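Local coordinates for protein DspB (Aggregatibacter actinomycetemcomitans, PDB 1YHT) that probably hydrolyses beta-linked N-acetylglucosamine polymers of the biofilm matrix, as a family 20 glycoside hydrolase that releases bacterial biofilms, at residues V280-S284 against A334-K338; N301-G305 against T319-A325. All coordinates share one frame. Residues are numbered along the deposited sequence.

In the fold
Both contacts belong to the closing part of a TIM barrel, around strand 324-329 and helix 287-301, and lie at opposite ends of that strand. Contact 1 joins the loop after strand 278-279 to the loop after strand 324-329, just before helices 287-301 and 339-358, at the end where TIM barrels carry their active sites. Contact 2 lies where helix 287-301 has ended and the chain turns back into strand 324-329. In sequence, the residues of contact 2 all fall between the two segments of contact 1; their centres are 29 Å apart and they do not touch. Contact 1 is partly buried and includes a bridging water, whereas contact 2 is buried and its segments meet through apolar packing.

Contact 1 of 2, residues V280-S284 against A334-K338; sequences VPKAS and AKALK
Two beta-to-alpha loops of the barrel, at the C-terminal ends of parallel strands, meet just before helices 287-301 and 339-358. Segment 280-284 is extended; 334-338 folds into a type I beta turn from Ala334 to Leu337, closed by the hydrogen bond from Leu337 N to Ala334 O, 2.9 Å. Lys282 and Ala334 are nearest in register (CA to CA 4.7 Å), followed by Ala283 and Leu337 (5.7 Å). Pro281 (phi/psi -59/138), rigid and apolar, sets its CB 3.6 Å from Leu337 CD1 and 4.4 Å from Ala334 CB. Lys282 (-145/128) directs its CA-to-CB bond away, a fitting course for an exposed charged chain. Ala283 (-62/137) points toward the turn, its small CB 3.8 Å from both Ala336 CB and Leu337 CG. Leu337, chi1 m and chi2 t, also packs on Phe287 and Ile342, near the starts of the two helices; Lys338 is the N-cap of the second. One water accepts from Ala283 N and Ala336 N, 3.1 Å from each, bridging the loops beside their apolar patch.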
ATOM      1  N   VAL A 280       0.610  -2.574  13.723  1.00  9.62           N
ATOM      2  CA  VAL A 280      -0.833  -2.707  13.684  1.00 10.57           C
ATOM      3  C   VAL A 280      -1.414  -2.142  14.996  1.00 11.53           C
ATOM      4  O   VAL A 280      -1.664  -2.866  15.981  1.00 11.08           O
ATOM      5  CB  VAL A 280      -1.270  -4.198  13.415  1.00 12.00           C
ATOM      6  CG1 VAL A 280      -2.731  -4.282  13.032  1.00 11.17           C
ATOM      7  CG2 VAL A 280      -0.379  -4.837  12.275  1.00 11.52           C
ATOM      8  N   PRO A 281      -1.612  -0.831  15.028  1.00 11.51           N
ATOM      9  CA  PRO A 281      -2.060  -0.265  16.288  1.00 12.59           C
ATOM     10  C   PRO A 281      -3.382  -0.828  16.795  1.00 13.02           C
ATOM     11  O   PRO A 281      -4.350  -1.049  16.044  1.00 11.41           O
ATOM     12  CB  PRO A 281      -2.159   1.235  15.990  1.00 11.95           C
ATOM     13  CG  PRO A 281      -1.193   1.422  14.856  1.00 11.88           C
ATOM     14  CD  PRO A 281      -1.401   0.212  14.018  1.00 11.21           C
ATOM     15  N   LYS A 282      -3.369  -1.069  18.101  1.00 15.05           N
ATOM     16  CA  LYS A 282      -4.520  -1.579  18.813  1.00 16.31           C
ATOM     17  C   LYS A 282      -4.530  -0.951  20.199  1.00 17.03           C
ATOM     18  O   LYS A 282      -3.531  -0.983  20.909  1.00 16.24           O
ATOM     19  CB  LYS A 282      -4.434  -3.103  18.876  1.00 16.69           C
ATOM     20  CG  LYS A 282      -5.612  -3.775  19.548  1.00 18.56           C
ATOM     21  CD  LYS A 282      -5.537  -5.292  19.349  1.00 19.40           C
ATOM     22  CE  LYS A 282      -6.317  -6.021  20.401  1.00 23.34           C
ATOM     23  NZ  LYS A 282      -7.754  -5.816  20.255  1.00 24.83           N
ATOM     24  N   ALA A 283      -5.666  -0.359  20.568  1.00 18.48           N
ATOM     25  CA  ALA A 283      -5.825   0.215  21.892  1.00 19.42           C
ATOM     26  C   ALA A 283      -5.686  -0.901  22.943  1.00 20.40           C
ATOM     27  O   ALA A 283      -6.221  -1.981  22.783  1.00 20.25           O
ATOM     28  CB  ALA A 283      -7.167   0.885  22.017  1.00 19.71           C
ATOM     29  N   SER A 284      -4.963  -0.601  24.018  1.00 21.33           N
ATOM     30  CA  SER A 284      -4.685  -1.541  25.089  1.00 21.59           C
ATOM     31  C   SER A 284      -3.954  -0.763  26.149  1.00 22.84           C
ATOM     32  O   SER A 284      -3.440   0.329  25.869  1.00 21.75           O
ATOM     33  CB  SER A 284      -3.770  -2.679  24.652  1.00 22.18           C
ATOM     34  OG  SER A 284      -2.399  -2.301  24.700  1.00 21.13           O
ATOM     35  N   ALA A 334      -7.331  -0.926  14.906  1.00 12.76           N
ATOM     36  CA  ALA A 334      -7.209   0.392  15.519  1.00 12.69           C
ATOM     37  C   ALA A 334      -8.564   1.073  15.847  1.00 12.95           C
ATOM     38  O   ALA A 334      -8.606   2.275  16.109  1.00 12.48           O
ATOM     39  CB  ALA A 334      -6.389   1.270  14.627  1.00 12.36           C
ATOM     40  N   LYS A 335      -9.668   0.317  15.854  1.00 13.19           N
ATOM     41  CA  LYS A 335     -10.976   0.934  15.988  1.00 14.59           C
ATOM     42  C   LYS A 335     -11.144   1.827  17.235  1.00 14.80           C
ATOM     43  O   LYS A 335     -11.849   2.818  17.180  1.00 14.49           O
ATOM     44  CB  LYS A 335     -12.089  -0.116  15.985  1.00 16.33           C
ATOM     45  CG  LYS A 335     -12.109  -1.051  17.154  1.00 18.85           C
ATOM     46  CD  LYS A 335     -13.136  -2.211  16.957  1.00 24.69           C
ATOM     47  CE  LYS A 335     -12.516  -3.498  16.317  1.00 29.04           C
ATOM     48  NZ  LYS A 335     -13.420  -4.731  16.285  1.00 30.41           N
ATOM     49  N   ALA A 336     -10.542   1.460  18.359  1.00 13.46           N
ATOM     50  CA  ALA A 336     -10.714   2.252  19.565  1.00 14.01           C
ATOM     51  C   ALA A 336      -9.643   3.317  19.729  1.00 13.94           C
ATOM     52  O   ALA A 336      -9.583   3.979  20.755  1.00 14.62           O
ATOM     53  CB  ALA A 336     -10.739   1.325  20.785  1.00 14.90           C
ATOM     54  N   LEU A 337      -8.801   3.525  18.717  1.00 13.54           N
ATOM     55  CA  LEU A 337      -7.789   4.569  18.791  1.00 12.92           C
ATOM     56  C   LEU A 337      -8.110   5.715  17.854  1.00 13.81           C
ATOM     57  O   LEU A 337      -8.581   5.497  16.719  1.00 13.32           O
ATOM     58  CB  LEU A 337      -6.416   4.027  18.402  1.00 13.10           C
ATOM     59  CG  LEU A 337      -5.651   3.048  19.286  1.00 11.65           C
ATOM     60  CD1 LEU A 337      -4.498   2.489  18.461  1.00 12.07           C
ATOM     61  CD2 LEU A 337      -5.138   3.780  20.500  1.00 12.04           C
ATOM     62  N   LYS A 338      -7.812   6.934  18.306  1.00 12.53           N
ATOM     63  CA  LYS A 338      -7.902   8.091  17.458  1.00 13.48           C
ATOM     64  C   LYS A 338      -6.682   8.258  16.562  1.00 13.22           C
ATOM     65  O   LYS A 338      -5.560   7.903  16.927  1.00 12.55           O
ATOM     66  CB  LYS A 338      -8.034   9.352  18.290  1.00 14.40           C
ATOM     67  CG  LYS A 338      -9.350   9.387  19.058  1.00 18.45           C
ATOM     68  CD  LYS A 338     -10.526   9.578  18.077  1.00 22.40           C
ATOM     69  CE  LYS A 338     -11.780  10.080  18.809  1.00 24.12           C
ATOM     70  NZ  LYS A 338     -12.665   8.953  19.219  1.00 28.04           N
TER
HETATM   71  O   HOH W   1      -8.223  -0.542  18.888  1.00 10.40           O

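Contact 2 of 2, residues N301-G305 against T319-A325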
ATOM      1  N   ASN A 301      18.256  -3.376  16.473  1.00 15.78           N
ATOM      2  CA  ASN A 301      18.239  -4.687  15.809  1.00 17.10           C
ATOM      3  C   ASN A 301      17.936  -4.678  14.306  1.00 17.30           C
ATOM      4  O   ASN A 301      18.212  -5.664  13.632  1.00 17.94           O
ATOM      5  CB  ASN A 301      17.230  -5.635  16.507  1.00 16.62           C
ATOM      6  CG  ASN A 301      17.503  -5.795  18.001  1.00 18.17           C
ATOM      7  OD1 ASN A 301      16.649  -5.492  18.852  1.00 23.37           O
ATOM      8  ND2 ASN A 301      18.674  -6.252  18.327  1.00 17.03           N
ATOM      9  N   TRP A 302      17.340  -3.613  13.768  1.00 16.48           N
ATOM     10  CA  TRP A 302      17.054  -3.603  12.340  1.00 16.72           C
ATOM     11  C   TRP A 302      18.102  -2.847  11.540  1.00 17.81           C
ATOM     12  O   TRP A 302      18.652  -1.835  12.002  1.00 20.46           O
ATOM     13  CB  TRP A 302      15.646  -3.070  12.034  1.00 15.68           C
ATOM     14  CG  TRP A 302      15.349  -3.158  10.563  1.00 13.87           C
ATOM     15  CD1 TRP A 302      15.140  -4.286   9.829  1.00 11.23           C
ATOM     16  CD2 TRP A 302      15.300  -2.067   9.649  1.00 12.11           C
ATOM     17  NE1 TRP A 302      14.924  -3.958   8.500  1.00 13.06           N
ATOM     18  CE2 TRP A 302      15.013  -2.600   8.368  1.00 14.19           C
ATOM     19  CE3 TRP A 302      15.404  -0.680   9.792  1.00 12.68           C
ATOM     20  CZ2 TRP A 302      14.864  -1.796   7.251  1.00 12.08           C
ATOM     21  CZ3 TRP A 302      15.291   0.109   8.663  1.00 12.64           C
ATOM     22  CH2 TRP A 302      15.056  -0.462   7.404  1.00 12.36           C
ATOM     23  N   ASP A 303      18.412  -3.348  10.350  1.00 16.90           N
ATOM     24  CA  ASP A 303      19.111  -2.544   9.350  1.00 17.21           C
ATOM     25  C   ASP A 303      18.551  -2.848   7.978  1.00 16.03           C
ATOM     26  O   ASP A 303      17.814  -3.843   7.780  1.00 15.25           O
ATOM     27  CB  ASP A 303      20.650  -2.723   9.368  1.00 18.01           C
ATOM     28  CG  ASP A 303      21.105  -4.090   8.943  1.00 20.59           C
ATOM     29  OD1 ASP A 303      21.140  -4.358   7.723  1.00 21.88           O
ATOM     30  OD2 ASP A 303      21.501  -4.875   9.846  1.00 24.21           O
ATOM     31  N   LEU A 304      18.897  -1.996   7.025  1.00 15.06           N
ATOM     32  CA  LEU A 304      18.225  -2.037   5.718  1.00 14.90           C
ATOM     33  C   LEU A 304      18.369  -3.408   5.009  1.00 15.12           C
ATOM     34  O   LEU A 304      17.518  -3.777   4.191  1.00 15.71           O
ATOM     35  CB  LEU A 304      18.734  -0.902   4.833  1.00 14.94           C
ATOM     36  CG  LEU A 304      18.058  -0.774   3.478  1.00 14.76           C
ATOM     37  CD1 LEU A 304      16.507  -0.510   3.666  1.00 12.09           C
ATOM     38  CD2 LEU A 304      18.727   0.286   2.638  1.00 14.02           C
ATOM     39  N   GLY A 305      19.420  -4.154   5.329  1.00 14.26           N
ATOM     40  CA  GLY A 305      19.693  -5.429   4.682  1.00 14.70           C
ATOM     41  C   GLY A 305      18.974  -6.626   5.264  1.00 14.48           C
ATOM     42  O   GLY A 305      19.019  -7.744   4.711  1.00 15.88           O
ATOM     43  N   THR A 319      24.046  -3.206   1.057  1.00 29.44           N
ATOM     44  CA  THR A 319      22.748  -2.477   1.099  1.00 27.67           C
ATOM     45  C   THR A 319      22.607  -1.318   0.079  1.00 26.45           C
ATOM     46  O   THR A 319      21.494  -0.871  -0.155  1.00 25.73           O
ATOM     47  CB  THR A 319      22.363  -1.978   2.520  1.00 27.51           C
ATOM     48  OG1 THR A 319      23.294  -0.983   2.960  1.00 26.90           O
ATOM     49  CG2 THR A 319      22.295  -3.141   3.510  1.00 26.09           C
ATOM     50  N   HIS A 320      23.705  -0.854  -0.532  1.00 25.39           N
ATOM     51  CA  HIS A 320      23.626   0.146  -1.629  1.00 24.96           C
ATOM     52  C   HIS A 320      22.631  -0.221  -2.742  1.00 22.14           C
ATOM     53  O   HIS A 320      22.112   0.667  -3.438  1.00 20.59           O
ATOM     54  CB  HIS A 320      24.980   0.354  -2.315  1.00 26.00           C
ATOM     55  CG  HIS A 320      25.927   1.223  -1.546  1.00 31.14           C
ATOM     56  ND1 HIS A 320      27.143   1.630  -2.059  1.00 35.54           N
ATOM     57  CD2 HIS A 320      25.836   1.774  -0.309  1.00 35.55           C
ATOM     58  CE1 HIS A 320      27.758   2.397  -1.173  1.00 36.62           C
ATOM     59  NE2 HIS A 320      26.995   2.481  -0.093  1.00 36.28           N
ATOM     60  N   GLU A 321      22.415  -1.518  -2.919  1.00 19.60           N
ATOM     61  CA  GLU A 321      21.480  -2.032  -3.942  1.00 19.12           C
ATOM     62  C   GLU A 321      19.994  -1.954  -3.571  1.00 17.03           C
ATOM     63  O   GLU A 321      19.134  -2.147  -4.446  1.00 16.82           O
ATOM     64  CB  GLU A 321      21.807  -3.499  -4.249  1.00 18.89           C
ATOM     65  CG  GLU A 321      23.192  -3.685  -4.840  1.00 22.13           C
ATOM     66  CD  GLU A 321      23.423  -5.095  -5.376  1.00 25.59           C
ATOM     67  OE1 GLU A 321      22.826  -6.055  -4.847  1.00 28.46           O
ATOM     68  OE2 GLU A 321      24.225  -5.239  -6.318  1.00 29.55           O
ATOM     69  N   ILE A 322      19.707  -1.795  -2.282  1.00 14.96           N
ATOM     70  CA  ILE A 322      18.342  -1.737  -1.796  1.00 14.68           C
ATOM     71  C   ILE A 322      17.896  -0.276  -1.910  1.00 13.91           C
ATOM     72  O   ILE A 322      18.536   0.655  -1.425  1.00 14.03           O
ATOM     73  CB  ILE A 322      18.177  -2.320  -0.353  1.00 15.55           C
ATOM     74  CG1 ILE A 322      18.454  -3.826  -0.344  1.00 14.86           C
ATOM     75  CG2 ILE A 322      16.760  -2.030   0.169  1.00 14.27           C
ATOM     76  CD1 ILE A 322      18.683  -4.405   1.071  1.00 16.69           C
ATOM     77  N   ALA A 323      16.793  -0.067  -2.599  1.00 13.40           N
ATOM     78  CA  ALA A 323      16.399   1.273  -3.022  1.00 13.28           C
ATOM     79  C   ALA A 323      15.861   2.121  -1.832  1.00 12.58           C
ATOM     80  O   ALA A 323      15.918   3.322  -1.860  1.00 13.20           O
ATOM     81  CB  ALA A 323      15.376   1.147  -4.147  1.00 14.27           C
ATOM     82  N   GLY A 324      15.437   1.474  -0.760  1.00 12.07           N
ATOM     83  CA  GLY A 324      14.771   2.173   0.354  1.00 11.17           C
ATOM     84  C   GLY A 324      13.948   1.246   1.228  1.00 10.03           C
ATOM     85  O   GLY A 324      14.161   0.021   1.214  1.00  9.24           O
ATOM     86  N   ALA A 325      13.002   1.844   1.974  1.00  8.53           N
ATOM     87  CA  ALA A 325      12.237   1.151   3.024  1.00  8.80           C
ATOM     88  C   ALA A 325      11.115   2.011   3.487  1.00  9.00           C
ATOM     89  O   ALA A 325      11.138   3.234   3.301  1.00 10.53           O
ATOM     90  CB  ALA A 325      13.137   0.811   4.223  1.00  8.59           C
TER
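Apolar packing makes up the meeting of 301-305 with 319-325, and Leu304 is at its centre. With chi1 t and chi2 p, its branched side chain enters the bend between the 3-10 segment 319-321 and strand 324-329: CD1 lies 3.7 Å from Ala325 CB, while CG is 3.8 Å from Ile322 CG2. Trp302 adds its six-membered ring, CH2 being 3.9 Å from Ala325 CB; the small alanine leaves room for both Trp302 and Leu304. Thr357 of helix 339-358 touches all three side chains.

Methyl groups also make van der Waals contact with backbone oxygens: Leu304 CD1 is 3.4 Å from Gly324 O, and Ile322 CD1 is 3.4 Å from Leu304 O. Close backbone packing occurs at Gly305, whose N is 3.5 Å from Thr319 CG2 and whose CA is 3.9 Å from Ile322 CD1. A beta carbon here would come tightly against the threonine methyl, so glycine suits the place.

The polar bonds are made within each segment or to residues outside the pair. Asp303 OD1 accepts from Gly305 N at 3.0 Å, an Asx turn, and OD2 forms a salt bridge with Arg315. Ile322 N donates to Thr319 O at 2.9 Å, and Trp302 NE1 is hydrogen-bonded to Val306 O. In this alpha-to-beta connection of the barrel, polar bonds shape the bends, leaving Leu304, Ile322, Ala325 and the Trp302 ring to join the segments by apolar contact.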